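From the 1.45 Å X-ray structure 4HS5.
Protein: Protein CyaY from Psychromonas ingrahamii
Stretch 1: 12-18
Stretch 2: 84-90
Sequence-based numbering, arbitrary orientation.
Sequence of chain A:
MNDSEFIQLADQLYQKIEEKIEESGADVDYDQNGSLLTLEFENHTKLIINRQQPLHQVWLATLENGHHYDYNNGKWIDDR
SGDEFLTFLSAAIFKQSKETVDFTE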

ATOM      1  N   GLN A  12       0.755 -10.942   1.741  1.00  8.97           N
ATOM      2  CA  GLN A  12      -0.498 -10.741   2.452  1.00  8.97           C
ATOM      3  C   GLN A  12      -0.966  -9.297   2.297  1.00  8.22           C
ATOM      4  O   GLN A  12      -2.143  -9.042   2.067  1.00  7.82           O
ATOM      5  CB  GLN A  12      -0.355 -11.123   3.928  1.00  7.19           C
ATOM      6  CG  GLN A  12      -0.299 -12.643   4.143  1.00  9.02           C
ATOM      7  CD  GLN A  12      -0.173 -13.031   5.592  1.00 10.05           C
ATOM      8  OE1 GLN A  12       0.100 -12.195   6.455  1.00 12.22           O
ATOM      9  NE2 GLN A  12      -0.356 -14.320   5.876  1.00  7.75           N
ATOM     10  N   LEU A  13      -0.040  -8.353   2.412  1.00  6.15           N
ATOM     11  CA  LEU A  13      -0.385  -6.950   2.226  1.00  7.99           C
ATOM     12  C   LEU A  13      -0.906  -6.659   0.828  1.00  6.94           C
ATOM     13  O   LEU A  13      -1.940  -6.009   0.669  1.00  5.15           O
ATOM     14  CB  LEU A  13       0.824  -6.069   2.516  1.00  5.53           C
ATOM     15  CG  LEU A  13       0.616  -4.561   2.355  1.00  6.57           C
ATOM     16  CD1 LEU A  13      -0.481  -4.033   3.260  1.00  8.41           C
ATOM     17  CD2 LEU A  13       1.952  -3.832   2.601  1.00  7.89           C
ATOM     18  N   TYR A  14      -0.195  -7.131  -0.187  1.00  5.89           N
ATOM     19  CA  TYR A  14      -0.589  -6.848  -1.556  1.00  4.92           C
ATOM     20  C   TYR A  14      -1.947  -7.458  -1.844  1.00  4.49           C
ATOM     21  O   TYR A  14      -2.813  -6.805  -2.413  1.00  6.29           O
ATOM     22  CB  TYR A  14       0.433  -7.395  -2.551  1.00  6.35           C
ATOM     23  CG  TYR A  14       1.623  -6.509  -2.793  1.00  6.31           C
ATOM     24  CD1 TYR A  14       2.041  -5.588  -1.847  1.00  7.74           C
ATOM     25  CD2 TYR A  14       2.323  -6.584  -3.994  1.00  6.17           C
ATOM     26  CE1 TYR A  14       3.139  -4.775  -2.078  1.00  7.90           C
ATOM     27  CE2 TYR A  14       3.418  -5.774  -4.234  1.00  7.07           C
ATOM     28  CZ  TYR A  14       3.811  -4.868  -3.281  1.00  7.80           C
ATOM     29  OH  TYR A  14       4.895  -4.051  -3.514  1.00 10.65           O
ATOM     30  N   GLN A  15      -2.158  -8.696  -1.428  1.00  5.54           N
ATOM     31  CA  GLN A  15      -3.465  -9.306  -1.653  1.00  7.62           C
ATOM     32  C   GLN A  15      -4.580  -8.625  -0.855  1.00  7.66           C
ATOM     33  O   GLN A  15      -5.706  -8.533  -1.345  1.00  6.56           O
ATOM     34  CB  GLN A  15      -3.435 -10.807  -1.369  1.00 11.50           C
ATOM     35  CG  GLN A  15      -2.581 -11.580  -2.349  1.00 12.39           C
ATOM     36  CD  GLN A  15      -2.935 -13.048  -2.396  1.00 15.33           C
ATOM     37  OE1 GLN A  15      -3.110 -13.691  -1.361  1.00 17.20           O
ATOM     38  NE2 GLN A  15      -3.039 -13.592  -3.603  1.00 13.10           N
ATOM     39  N   LYS A  16      -4.278  -8.150   0.355  1.00  5.26           N
ATOM     40  CA  LYS A  16      -5.249  -7.390   1.159  1.00  6.11           C
ATOM     41  C   LYS A  16      -5.639  -6.110   0.423  1.00  7.38           C
ATOM     42  O   LYS A  16      -6.811  -5.744   0.355  1.00  8.05           O
ATOM     43  CB  LYS A  16      -4.662  -7.054   2.532  1.00  7.54           C
ATOM     44  CG  LYS A  16      -5.607  -6.342   3.496  1.00 12.98           C
ATOM     45  CD  LYS A  16      -4.929  -6.218   4.861  1.00 21.68           C
ATOM     46  CE  LYS A  16      -5.887  -5.738   5.944  1.00 33.93           C
ATOM     47  NZ  LYS A  16      -6.608  -6.850   6.628  1.00 32.91           N
ATOM     48  N   ILE A  17      -4.660  -5.441  -0.168  1.00  5.67           N
ATOM     49  CA  ILE A  17      -4.949  -4.213  -0.895  1.00  8.17           C
ATOM     50  C   ILE A  17      -5.868  -4.527  -2.069  1.00  7.00           C
ATOM     51  O   ILE A  17      -6.877  -3.840  -2.272  1.00  7.55           O
ATOM     52  CB  ILE A  17      -3.663  -3.525  -1.369  1.00  5.42           C
ATOM     53  CG1 ILE A  17      -2.890  -2.969  -0.172  1.00  7.37           C
ATOM     54  CG2 ILE A  17      -3.991  -2.408  -2.350  1.00  6.43           C
ATOM     55  CD1 ILE A  17      -1.455  -2.586  -0.522  1.00  6.85           C
ATOM     56  N   GLU A  18      -5.553  -5.580  -2.817  1.00  6.85           N
ATOM     57  CA  GLU A  18      -6.347  -5.995  -3.973  1.00  7.78           C
ATOM     58  C   GLU A  18      -7.761  -6.414  -3.587  1.00  8.32           C
ATOM     59  O   GLU A  18      -8.736  -5.997  -4.218  1.00 11.04           O
ATOM     60  CB  GLU A  18      -5.633  -7.115  -4.722  1.00 10.34           C
ATOM     61  CG  GLU A  18      -4.351  -6.626  -5.338  1.00 10.43           C
ATOM     62  CD  GLU A  18      -3.435  -7.741  -5.757  1.00 19.54           C
ATOM     63  OE1 GLU A  18      -3.793  -8.922  -5.559  1.00 21.21           O
ATOM     64  OE2 GLU A  18      -2.347  -7.424  -6.278  1.00 23.15           O
ATOM     65  N   GLU A  84       0.238   4.462  10.135  1.00  8.93           N
ATOM     66  CA  GLU A  84       0.034   3.093   9.731  1.00  7.04           C
ATOM     67  C   GLU A  84      -0.351   3.054   8.246  1.00  7.23           C
ATOM     68  O   GLU A  84      -1.110   3.895   7.764  1.00  8.23           O
ATOM     69  CB  GLU A  84      -1.026   2.455  10.633  1.00 10.24           C
ATOM     70  CG  GLU A  84      -1.239   0.983  10.401  1.00 12.72           C
ATOM     71  CD  GLU A  84      -2.258   0.727   9.342  1.00 13.27           C
ATOM     72  OE1 GLU A  84      -3.147   1.580   9.156  1.00 12.07           O
ATOM     73  OE2 GLU A  84      -2.175  -0.326   8.692  1.00 14.30           O
ATOM     74  N   PHE A  85       0.208   2.085   7.535  1.00  6.41           N
ATOM     75  CA  PHE A  85       0.108   2.008   6.082  1.00  6.42           C
ATOM     76  C   PHE A  85      -1.320   2.008   5.540  1.00  6.95           C
ATOM     77  O   PHE A  85      -1.642   2.769   4.625  1.00  6.12           O
ATOM     78  CB  PHE A  85       0.835   0.744   5.604  1.00  7.30           C
ATOM     79  CG  PHE A  85       0.818   0.553   4.113  1.00  5.81           C
ATOM     80  CD1 PHE A  85       1.851   1.033   3.329  1.00 11.03           C
ATOM     81  CD2 PHE A  85      -0.215  -0.139   3.502  1.00  8.72           C
ATOM     82  CE1 PHE A  85       1.841   0.847   1.946  1.00 10.73           C
ATOM     83  CE2 PHE A  85      -0.237  -0.316   2.127  1.00 11.65           C
ATOM     84  CZ  PHE A  85       0.790   0.182   1.349  1.00  8.04           C
ATOM     85  N   LEU A  86      -2.161   1.121   6.054  1.00  7.93           N
ATOM     86  CA  LEU A  86      -3.479   0.953   5.454  1.00  7.79           C
ATOM     87  C   LEU A  86      -4.384   2.155   5.701  1.00  5.98           C
ATOM     88  O   LEU A  86      -5.150   2.559   4.818  1.00  6.89           O
ATOM     89  CB  LEU A  86      -4.125  -0.344   5.933  1.00 10.67           C
ATOM     90  CG  LEU A  86      -3.381  -1.589   5.450  1.00 13.02           C
ATOM     91  CD1 LEU A  86      -4.001  -2.800   6.100  1.00 14.27           C
ATOM     92  CD2 LEU A  86      -3.446  -1.683   3.925  1.00 12.16           C
ATOM     93  N   THR A  87      -4.259   2.733   6.895  1.00 11.43           N
ATOM     94  CA  THR A  87      -4.928   3.982   7.252  1.00 10.55           C
ATOM     95  C   THR A  87      -4.473   5.094   6.308  1.00  7.93           C
ATOM     96  O   THR A  87      -5.279   5.845   5.753  1.00  9.43           O
ATOM     97  CB  THR A  87      -4.599   4.371   8.712  1.00 10.54           C
ATOM     98  OG1 THR A  87      -5.074   3.341   9.590  1.00 22.25           O
ATOM     99  CG2 THR A  87      -5.273   5.678   9.079  1.00 15.83           C
ATOM    100  N   PHE A  88      -3.164   5.168   6.104  1.00 10.40           N
ATOM    101  CA  PHE A  88      -2.608   6.209   5.263  1.00  7.98           C
ATOM    102  C   PHE A  88      -3.003   6.015   3.797  1.00  7.69           C
ATOM    103  O   PHE A  88      -3.259   6.979   3.072  1.00 10.15           O
ATOM    104  CB  PHE A  88      -1.088   6.227   5.421  1.00  8.39           C
ATOM    105  CG  PHE A  88      -0.428   7.377   4.720  1.00  9.66           C
ATOM    106  CD1 PHE A  88      -0.378   8.630   5.306  1.00 14.34           C
ATOM    107  CD2 PHE A  88       0.136   7.199   3.472  1.00 10.95           C
ATOM    108  CE1 PHE A  88       0.232   9.689   4.655  1.00 19.80           C
ATOM    109  CE2 PHE A  88       0.745   8.248   2.811  1.00 14.31           C
ATOM    110  CZ  PHE A  88       0.796   9.494   3.413  1.00 13.74           C
ATOM    111  N   LEU A  89      -3.054   4.761   3.356  1.00  6.08           N
ATOM    112  CA  LEU A  89      -3.399   4.438   1.983  1.00  7.63           C
ATOM    113  C   LEU A  89      -4.835   4.845   1.682  1.00  6.33           C
ATOM    114  O   LEU A  89      -5.106   5.450   0.644  1.00  8.70           O
ATOM    115  CB  LEU A  89      -3.193   2.936   1.726  1.00  5.94           C
ATOM    116  CG  LEU A  89      -3.438   2.501   0.291  1.00  9.28           C
ATOM    117  CD1 LEU A  89      -2.500   3.262  -0.620  1.00 11.84           C
ATOM    118  CD2 LEU A  89      -3.219   1.003   0.144  1.00  8.76           C
ATOM    119  N   SER A  90      -5.752   4.555   2.601  1.00  7.74           N
ATOM    120  CA  SER A  90      -7.135   5.014   2.451  1.00  8.36           C
ATOM    121  C   SER A  90      -7.211   6.529   2.326  1.00  7.00           C
ATOM    122  O   SER A  90      -7.950   7.045   1.484  1.00 10.52           O
ATOM    123  CB  SER A  90      -7.971   4.597   3.656  1.00  8.17           C
ATOM    124  OG  SER A  90      -8.120   3.195   3.704  1.00 11.45           O
TER

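Two helical segments of CyaY, far apart in sequence, lie side by side and meet through side chains alone. Residues 12-18 belong to a helix that runs on at both ends; 85-90 open a second helix, with Glu84 at its N-cap. The N-to-C directions differ by 34°, so the helices run roughly the same way, and their axes come no closer than 12.3 Å. The closest CA atoms are those of Ile17 and Leu86, 8.3 Å apart. That gap is too wide for main chain to touch main chain, and side chains from both helices fill it.

Spacing along each helix decides who takes part. Leu13, Lys16 and Ile17 recur at intervals of three and four residues and so share one flank of the first helix; Phe85, Leu86 and Leu89 do the same on the second. All six send CA-to-CB toward the other stretch. Gln12, Gln15 and Glu18, like Thr87, Phe88 and Ser90, lie out of reach.

Leu86 is the main bump, covered over the largest area of any residue in the two stretches. Its m, t rotamer carries the forked tip into the groove lined by Leu13, Lys16 and Ile17. Leu86 CD2 sits 3.8 Å from Leu13 CD1 and 4.3 Å from Ile17 CG1, while Leu86 CD1 meets Lys16 CE at 3.5 Å. This last contact is made by the aliphatic part of the lysine: the chain is extended through chi3, so its methylenes lie along the leucine and NZ is carried beyond it, farther from Leu86 CD1 than CE is.

Phe85 supplies the broad, flat piece. Leu13 CD2 lies over one face of the ring, whereas Ile17 CD1 sits at the edge, near the ring plane, 3.7 Å from Phe85 CE2. Leu13 CD1 also reaches that corner, 3.9 Å from Phe85 CE2. Leu13 CD1 touches both the ring, at CE2, and Leu86 CD2, so it sits over the seam where those two residues meet. Farther along, Leu89 closes the patch, its CD2 coming to 4.0 Å from Ile17 CG1. Ile17 is therefore a wedge in its own right, set among Phe85, Leu86 and Leu89.

No hydrogen bond crosses between the stretches. The junction buries 239 Å², both sides summed, and rests on close packing and the exclusion of water from hydrocarbon surfaces. The hydrogen bonds that do form run within each stretch. Backbone bonds such as Ile17 N to Leu13 O (2.9 Å) and Leu89 N to Phe85 O (2.8 Å) hold Leu13 and Ile17, and likewise Phe85 and Leu89, one turn apart on the same flank. At the start of the second helix, where amide groups lack a preceding turn of carbonyls, the Glu84 carboxylate caps two of them: Glu84 OE1 accepts from Thr87 N at 2.8 Å and Glu84 OE2 from Leu86 N at 3.0 Å. Thr87 OG1 adds a 2.6 Å hydrogen bond to Glu84 OE1.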